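Local coordinates for protein PbICP-C (Plasmodium berghei, PDB 3PNR) that probably inhibits cysteine peptidases, as a Plasmodium berghei member of the falstatin family of parasite inhibitor proteins, at residues E98-T103 with Y161-S166. Sequence-based numbering, arbitrary orientation.
Sequences EEISVT and YYIVYS
Ile100 and Val102 pack against Tyr161, Ile163 and the end of Tyr165 across the core of a beta sandwich, consistent with the immunoglobulin-like fold of this inhibitor family. Strand 100-107 belongs to one sheet and strand 159-168 to the other. The two short strand segments run nearly parallel, 9° apart, with axes 10.1 Å from each other. The contact is made mainly by side chains.

Ile100 is extended, with CG1 anti to the backbone N (chi1 -169°), and this carries CD1 over one face of the Tyr161 ring. Ile100 CD1 sits 4.2 Å from the centroid of the Tyr161 ring, displaced toward the rim, and makes a CH-pi contact. Ile100 CD1 also meets Ile163 CD1 at 4.1 Å. Ile163 in turn meets Val102 tip to tip, Ile163 CD1 to Val102 CG2 at 3.7 Å. Ile153 and Ile74 also touch both of these side chains.

At one end Glu99 crosses the outer part of Tyr161. Glu99 CB lies near the hydroxyl, and Glu99 OE1 approaches the ring edge in plane, 3.8 Å from Tyr161 CE1. The carboxylate is turned 75° from the ring. Glu99 OE1 forms a salt bridge with Lys76 NZ, and the Tyr161 hydroxyl is hydrogen-bonded to the carbonyl of Lys157.

At the other end Tyr165 brings its hydroxyl up to Val102. The OH of this buried tyrosine is hydrogen-bonded to Ser151 OG, while the Tyr165 ring carbon CZ lies 4.3 Å from Val102 CG1.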
# COMPACT_ATOMS: atom_id res chain seq x y z
N GLU B 98 -31.22 19.22 8.69
CA GLU B 98 -32.20 20.12 8.09
C GLU B 98 -31.50 21.24 7.33
O GLU B 98 -31.98 21.68 6.28
CB GLU B 98 -33.11 20.71 9.17
CG GLU B 98 -32.37 21.44 10.29
CD GLU B 98 -33.31 22.24 11.19
OE1 GLU B 98 -34.50 21.86 11.31
OE2 GLU B 98 -32.85 23.23 11.79
N GLU B 99 -30.35 21.67 7.84
CA GLU B 99 -29.62 22.80 7.27
C GLU B 99 -28.70 22.41 6.12
O GLU B 99 -28.62 23.12 5.11
CB GLU B 99 -28.81 23.50 8.36
CG GLU B 99 -29.60 23.86 9.60
CD GLU B 99 -28.73 24.41 10.71
OE1 GLU B 99 -27.63 23.86 10.92
OE2 GLU B 99 -29.15 25.39 11.37
N ILE B 100 -28.01 21.29 6.27
CA ILE B 100 -26.99 20.90 5.30
C ILE B 100 -26.83 19.38 5.21
O ILE B 100 -27.16 18.65 6.15
CB ILE B 100 -25.62 21.53 5.66
CG1 ILE B 100 -24.61 21.35 4.52
CG2 ILE B 100 -25.09 20.94 6.98
CD1 ILE B 100 -23.45 22.35 4.56
N SER B 101 -26.32 18.91 4.08
CA SER B 101 -26.01 17.49 3.93
C SER B 101 -24.68 17.28 3.19
O SER B 101 -24.45 17.83 2.11
CB SER B 101 -27.14 16.75 3.23
OG SER B 101 -27.09 16.95 1.83
N VAL B 102 -23.80 16.49 3.81
CA VAL B 102 -22.50 16.16 3.20
C VAL B 102 -22.16 14.67 3.32
O VAL B 102 -22.37 14.04 4.36
CB VAL B 102 -21.36 17.02 3.78
CG1 VAL B 102 -20.20 17.07 2.79
CG2 VAL B 102 -21.85 18.44 4.09
N THR B 103 -21.63 14.11 2.24
CA THR B 103 -21.39 12.67 2.16
C THR B 103 -19.93 12.30 2.44
O THR B 103 -19.02 13.08 2.16
CB THR B 103 -21.76 12.15 0.77
OG1 THR B 103 -21.09 12.94 -0.22
CG2 THR B 103 -23.26 12.24 0.56
N TYR B 161 -20.95 27.23 7.57
CA TYR B 161 -20.66 25.85 7.95
C TYR B 161 -19.18 25.50 7.78
O TYR B 161 -18.57 25.77 6.74
CB TYR B 161 -21.52 24.89 7.13
CG TYR B 161 -23.00 25.21 7.16
CD1 TYR B 161 -23.81 24.74 8.19
CD2 TYR B 161 -23.59 25.97 6.16
CE1 TYR B 161 -25.16 25.03 8.23
CE2 TYR B 161 -24.94 26.27 6.19
CZ TYR B 161 -25.72 25.79 7.23
OH TYR B 161 -27.06 26.08 7.26
N TYR B 162 -18.61 24.90 8.83
CA TYR B 162 -17.25 24.36 8.78
C TYR B 162 -17.30 22.86 8.49
O TYR B 162 -17.68 22.07 9.36
CB TYR B 162 -16.51 24.60 10.10
CG TYR B 162 -16.08 26.02 10.31
CD1 TYR B 162 -14.99 26.54 9.63
CD2 TYR B 162 -16.76 26.86 11.19
CE1 TYR B 162 -14.58 27.84 9.82
CE2 TYR B 162 -16.37 28.16 11.38
CZ TYR B 162 -15.28 28.65 10.69
OH TYR B 162 -14.88 29.96 10.89
N ILE B 163 -16.94 22.49 7.27
CA ILE B 163 -16.88 21.09 6.86
C ILE B 163 -15.44 20.58 6.92
O ILE B 163 -14.55 21.17 6.30
CB ILE B 163 -17.42 20.91 5.43
CG1 ILE B 163 -18.75 21.65 5.28
CG2 ILE B 163 -17.55 19.43 5.10
CD1 ILE B 163 -19.48 21.33 4.00
N VAL B 164 -15.22 19.51 7.66
CA VAL B 164 -13.85 19.03 7.88
C VAL B 164 -13.53 17.69 7.22
O VAL B 164 -14.19 16.68 7.44
CB VAL B 164 -13.51 18.97 9.37
CG1 VAL B 164 -12.06 18.55 9.56
CG2 VAL B 164 -13.75 20.33 10.02
N TYR B 165 -12.50 17.70 6.38
CA TYR B 165 -12.00 16.48 5.76
C TYR B 165 -10.57 16.26 6.20
O TYR B 165 -9.84 17.22 6.46
CB TYR B 165 -12.01 16.61 4.24
CG TYR B 165 -13.37 16.79 3.62
CD1 TYR B 165 -14.20 15.70 3.41
CD2 TYR B 165 -13.82 18.05 3.22
CE1 TYR B 165 -15.44 15.85 2.83
CE2 TYR B 165 -15.06 18.21 2.64
CZ TYR B 165 -15.87 17.11 2.45
OH TYR B 165 -17.10 17.26 1.87
N SER B 166 -10.15 15.00 6.26
CA SER B 166 -8.74 14.75 6.48
C SER B 166 -8.27 13.49 5.80
O SER B 166 -9.00 12.50 5.70
CB SER B 166 -8.42 14.71 7.97
OG SER B 166 -7.07 15.11 8.19